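Endo-pectate lyase (Erwinia chrysanthemi, PDB 3B4N) probably cleaves polygalacturonate and methylated pectins within the chain by calcium-dependent beta-elimination, leaving oligosaccharides with an unsaturated uronosyl group at their non-reducing ends. Local coordinates at residues M25-S30 with I188-C193; G209-A214 with G239-T244. All coordinates share one frame; numbering follows the deposited sequence.

Contact 1 of 2, residues M25-S30 with I188-C193. With CA (calcium ion), chain C.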
# COMPACT_ATOMS: atom_id res chain seq x y z
N MET A 25 2.44 -13.56 -3.60
CA MET A 25 1.02 -13.63 -3.28
C MET A 25 0.25 -13.13 -4.48
O MET A 25 0.76 -12.33 -5.28
CB MET A 25 0.69 -12.77 -2.06
CG MET A 25 1.28 -13.32 -0.78
SD MET A 25 0.97 -12.21 0.60
CE MET A 25 -0.69 -12.43 0.80
N LEU A 26 -0.99 -13.58 -4.61
CA LEU A 26 -1.84 -13.22 -5.73
C LEU A 26 -3.18 -12.65 -5.28
O LEU A 26 -3.74 -13.09 -4.28
CB LEU A 26 -2.12 -14.48 -6.57
CG LEU A 26 -3.35 -14.49 -7.48
CD1 LEU A 26 -3.11 -13.56 -8.64
CD2 LEU A 26 -3.63 -15.91 -7.97
N SER A 27 -3.69 -11.68 -6.03
CA SER A 27 -5.02 -11.13 -5.77
C SER A 27 -5.70 -10.84 -7.10
O SER A 27 -5.17 -10.14 -7.95
CB SER A 27 -4.96 -9.85 -4.95
OG SER A 27 -6.28 -9.45 -4.61
N GLN A 28 -6.90 -11.39 -7.29
CA GLN A 28 -7.63 -11.18 -8.54
C GLN A 28 -8.61 -10.01 -8.41
O GLN A 28 -9.44 -9.99 -7.51
CB GLN A 28 -8.39 -12.45 -8.91
CG GLN A 28 -7.53 -13.71 -8.86
CD GLN A 28 -8.30 -14.96 -9.21
OE1 GLN A 28 -8.80 -15.10 -10.33
NE2 GLN A 28 -8.41 -15.88 -8.26
N LYS A 29 -8.52 -9.05 -9.33
CA LYS A 29 -9.41 -7.88 -9.33
C LYS A 29 -9.75 -7.39 -10.74
O LYS A 29 -8.86 -6.98 -11.49
CB LYS A 29 -8.75 -6.73 -8.55
CG LYS A 29 -8.56 -6.95 -7.06
CD LYS A 29 -9.87 -6.79 -6.29
CE LYS A 29 -10.30 -8.09 -5.66
NZ LYS A 29 -9.21 -8.67 -4.81
N SER A 30 -11.03 -7.41 -11.08
CA SER A 30 -11.50 -6.93 -12.39
C SER A 30 -10.77 -7.54 -13.59
O SER A 30 -10.25 -6.81 -14.45
CB SER A 30 -11.37 -5.40 -12.44
OG SER A 30 -11.89 -4.88 -13.65
N ILE A 188 -1.60 -7.39 1.38
CA ILE A 188 -2.72 -7.23 0.46
C ILE A 188 -3.98 -6.99 1.27
O ILE A 188 -4.31 -7.79 2.15
CB ILE A 188 -2.91 -8.48 -0.40
CG1 ILE A 188 -1.69 -8.67 -1.30
CG2 ILE A 188 -4.20 -8.37 -1.23
CD1 ILE A 188 -1.77 -9.88 -2.22
N TRP A 189 -4.65 -5.88 1.00
CA TRP A 189 -5.91 -5.55 1.68
C TRP A 189 -7.01 -5.81 0.66
O TRP A 189 -7.10 -5.11 -0.35
CB TRP A 189 -5.94 -4.07 2.09
CG TRP A 189 -5.01 -3.69 3.21
CD1 TRP A 189 -5.34 -3.49 4.53
CD2 TRP A 189 -3.61 -3.36 3.10
NE1 TRP A 189 -4.25 -3.06 5.24
CE2 TRP A 189 -3.17 -2.97 4.39
CE3 TRP A 189 -2.70 -3.36 2.04
CZ2 TRP A 189 -1.86 -2.58 4.64
CZ3 TRP A 189 -1.38 -2.97 2.29
CH2 TRP A 189 -0.98 -2.59 3.58
N GLU A 190 -7.84 -6.82 0.90
CA GLU A 190 -8.90 -7.17 -0.05
C GLU A 190 -10.03 -6.13 -0.17
O GLU A 190 -10.70 -6.04 -1.20
CB GLU A 190 -9.45 -8.56 0.27
CG GLU A 190 -8.45 -9.71 -0.04
CD GLU A 190 -8.16 -9.89 -1.53
OE1 GLU A 190 -9.05 -9.60 -2.36
OE2 GLU A 190 -7.05 -10.34 -1.88
N ASP A 191 -10.24 -5.36 0.89
CA ASP A 191 -11.23 -4.28 0.92
C ASP A 191 -10.94 -3.51 2.20
O ASP A 191 -11.39 -3.90 3.28
CB ASP A 191 -12.67 -4.80 0.95
CG ASP A 191 -13.71 -3.68 0.83
OD1 ASP A 191 -13.37 -2.51 1.07
OD2 ASP A 191 -14.88 -3.98 0.50
N ILE A 192 -10.18 -2.43 2.08
CA ILE A 192 -9.83 -1.62 3.24
C ILE A 192 -11.07 -1.29 4.05
O ILE A 192 -12.09 -0.91 3.48
CB ILE A 192 -9.19 -0.30 2.79
CG1 ILE A 192 -7.85 -0.56 2.11
CG2 ILE A 192 -9.04 0.63 4.00
CD1 ILE A 192 -7.27 0.67 1.44
N CYS A 193 -10.98 -1.44 5.37
CA CYS A 193 -12.11 -1.12 6.23
C CYS A 193 -11.96 0.36 6.65
O CYS A 193 -12.22 1.24 5.83
CB CYS A 193 -12.13 -2.07 7.44
SG CYS A 193 -13.52 -1.79 8.57
CA CA C . -13.85 -0.44 2.10
O HOH W 1 -13.41 1.59 3.35
O HOH W 2 -15.71 0.61 1.03

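Contact 2 of 2, residues G209-A214 with G239-T244. With CA (calcium ion), chain C.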
# COMPACT_ATOMS: atom_id res chain seq x y z
N GLY A 209 2.83 -4.21 -1.98
CA GLY A 209 1.51 -4.45 -1.44
C GLY A 209 0.44 -4.02 -2.44
O GLY A 209 0.71 -3.25 -3.36
N ILE A 210 -0.77 -4.51 -2.24
CA ILE A 210 -1.90 -4.19 -3.11
C ILE A 210 -3.07 -3.87 -2.18
O ILE A 210 -3.41 -4.69 -1.34
CB ILE A 210 -2.30 -5.40 -3.99
CG1 ILE A 210 -1.12 -5.85 -4.87
CG2 ILE A 210 -3.50 -5.03 -4.86
CD1 ILE A 210 -0.77 -4.91 -5.98
N ALA A 211 -3.65 -2.68 -2.32
CA ALA A 211 -4.76 -2.30 -1.46
C ALA A 211 -6.00 -1.98 -2.28
O ALA A 211 -6.02 -1.03 -3.06
CB ALA A 211 -4.38 -1.11 -0.59
N HIS A 212 -7.05 -2.76 -2.07
CA HIS A 212 -8.29 -2.58 -2.77
C HIS A 212 -9.32 -1.86 -1.92
O HIS A 212 -9.35 -2.01 -0.70
CB HIS A 212 -8.86 -3.95 -3.17
CG HIS A 212 -10.09 -3.87 -4.02
ND1 HIS A 212 -10.06 -3.42 -5.33
CD2 HIS A 212 -11.38 -4.18 -3.76
CE1 HIS A 212 -11.28 -3.47 -5.83
NE2 HIS A 212 -12.10 -3.92 -4.90
N ASN A 213 -10.14 -1.04 -2.56
CA ASN A 213 -11.25 -0.43 -1.85
C ASN A 213 -12.34 -0.30 -2.89
O ASN A 213 -12.07 -0.34 -4.09
CB ASN A 213 -10.91 0.93 -1.22
CG ASN A 213 -11.69 1.16 0.06
OD1 ASN A 213 -12.66 0.45 0.34
ND2 ASN A 213 -11.29 2.16 0.85
N ALA A 214 -13.58 -0.17 -2.45
CA ALA A 214 -14.66 -0.08 -3.42
C ALA A 214 -15.80 0.78 -2.93
O ALA A 214 -16.08 0.85 -1.74
CB ALA A 214 -15.18 -1.48 -3.74
N GLY A 239 8.24 0.55 -3.73
CA GLY A 239 8.01 -0.80 -4.20
C GLY A 239 6.78 -0.95 -5.07
O GLY A 239 6.31 -2.06 -5.30
N ASN A 240 6.27 0.17 -5.56
CA ASN A 240 5.09 0.19 -6.41
C ASN A 240 3.83 -0.32 -5.74
O ASN A 240 3.08 -1.12 -6.31
CB ASN A 240 5.35 -0.56 -7.72
CG ASN A 240 4.40 -0.12 -8.82
OD1 ASN A 240 3.84 0.98 -8.78
ND2 ASN A 240 4.23 -0.98 -9.83
N PHE A 241 3.61 0.15 -4.51
CA PHE A 241 2.40 -0.13 -3.74
C PHE A 241 1.28 0.22 -4.72
O PHE A 241 1.28 1.30 -5.31
CB PHE A 241 2.39 0.81 -2.53
CG PHE A 241 1.15 0.74 -1.69
CD1 PHE A 241 0.61 -0.47 -1.27
CD2 PHE A 241 0.55 1.92 -1.24
CE1 PHE A 241 -0.49 -0.52 -0.41
CE2 PHE A 241 -0.55 1.88 -0.37
CZ PHE A 241 -1.06 0.66 0.04
N THR A 242 0.33 -0.69 -4.89
CA THR A 242 -0.74 -0.49 -5.85
C THR A 242 -2.12 -0.43 -5.24
O THR A 242 -2.49 -1.27 -4.43
CB THR A 242 -0.72 -1.62 -6.88
OG1 THR A 242 0.52 -1.57 -7.59
CG2 THR A 242 -1.88 -1.51 -7.87
N LEU A 243 -2.88 0.59 -5.66
CA LEU A 243 -4.25 0.76 -5.20
C LEU A 243 -5.17 0.32 -6.32
O LEU A 243 -4.98 0.72 -7.47
CB LEU A 243 -4.54 2.22 -4.86
CG LEU A 243 -3.69 2.88 -3.76
CD1 LEU A 243 -4.24 4.25 -3.46
CD2 LEU A 243 -3.68 2.02 -2.51
N THR A 244 -6.16 -0.50 -5.98
CA THR A 244 -7.12 -0.97 -6.97
C THR A 244 -8.52 -0.60 -6.51
O THR A 244 -8.77 -0.40 -5.33
CB THR A 244 -7.03 -2.50 -7.15
OG1 THR A 244 -7.38 -3.16 -5.93
CG2 THR A 244 -5.62 -2.91 -7.54
CA CA C . -13.85 -0.44 2.10
O HOH W 1 -13.41 1.59 3.35
O HOH W 2 -15.71 0.61 1.03

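Contact 1 of 2, residues M25-S30 with I188-C193
Ser27 and Ile188 mark the nearest backbone approach, yet their CA atoms stay 7.7 Å apart, so no main-chain pairing joins the two segments, and the bonds between them run through side chains. At one end the contact is apolar. Ile188 CD1 meets Met25 CB at 3.8 Å and lies slightly farther from the terminal CE; the two side chains slide past each other in opposite directions. Ile188 CG2 faces the CB of Ser27. At the other end Glu190 reaches across, its chain bent at chi2 (-67°). Lys29 NZ forms a salt bridge with Glu190 OE1 at 2.6 Å, while Ser27 OG donates to Glu190 OE2 at 3.0 Å. Both oxygens are met on their syn sides, 21° out of the carboxylate plane at OE1 and 25° at OE2. A weak bond from Lys29 NZ to Ser27 OG links the two donors. Arg165 makes a second salt bridge with OE2 and also binds Leu26 O, tying the beta-helix to the edge strand 22-29 of the N-terminal beta domain. Asp191 OD1 and Ile192 O, next along the chain, bind calcium at 2.4 Å and 2.3 Å. With two cationic partners and a hydroxyl donor, Glu190 is probably held ionised, so this domain junction combines a charged cluster with an apolar patch of comparable extent.

Contact 2 of 2, residues G209-A214 with G239-T244
Ala211 and Thr242 lie at the middle of a parallel strand pair whose axes run 4.7 Å apart at 17°. Ala211 N donates to Thr242 O at 2.8 Å and Ala211 O accepts from Thr244 N; Thr242 N to Gly209 O and Asn213 N to Thr244 O complete the alternating parallel pattern. Side chains reinforce it on both faces. On one, Ile210 CD1 presses against Thr242 CB at 3.4 Å, tighter than usual for two carbons, the side chains pointing the same way. Farther along, Ile210 CG2 meets Thr244 CG2. Thr244 OG1 lies at the edge of the His212 ring, close to its plane, and shares a hydrogen bond with His212 ND1 at 2.8 Å, in which either may donate. That hydroxyl sits between the backbone N and the carbonyl carbon (chi1 63°), which directs it to the ring while CG2 turns to Ile210. On the opposite face Ala211 CB lies 3.7 Å from Leu243 CD2 and 3.8 Å from Phe241 CZ. The Phe241 ring also passes Gly209 O obliquely, with CD1 3.5 Å away.

In the next shell, Thr242 OG1 donates to Asn240 O, just before its strand; Thr72 of strand 72-75 also binds that oxygen. At the end of strand 210-213, Asn213 OD1 binds calcium at 2.3 Å and accepts from Ala214 N; Asp191, Ile192, Tyr218 and two waters complete the site.

The pair belongs to successive coils of the right-handed parallel beta-helix, between strands 181-189 and 271-274. Ala211 and Phe241 pack inward on Ile192 and Leu250 respectively, whereas Ile210, Thr242 and Thr244 face Tyr34 of strand 32-39, and His212 and Thr244 touch Lys29 of strand 22-29.

In the fold
Both contacts are buried and their centres lie about 8 Å apart, but they do different work. Contact 2, centred about 5 Å from the centre of the chain, stacks neighbouring coils of the beta-helix through repeated main-chain bonds; contact 1, about 11 Å from that centre, joins the beta-helix to the N-terminal domain mainly through side chains. Its buried area is also smaller, 242 Å² against 408 Å². Strands 181-189 and 210-213 are sheet neighbours: Trp189 N lies 2.9 Å from Ile210 O and Trp189 O lies 2.9 Å from His212 N, both probable hydrogen bonds. Just past this pairing the two segments converge on one calcium ion, so the ion bridges the two contacts.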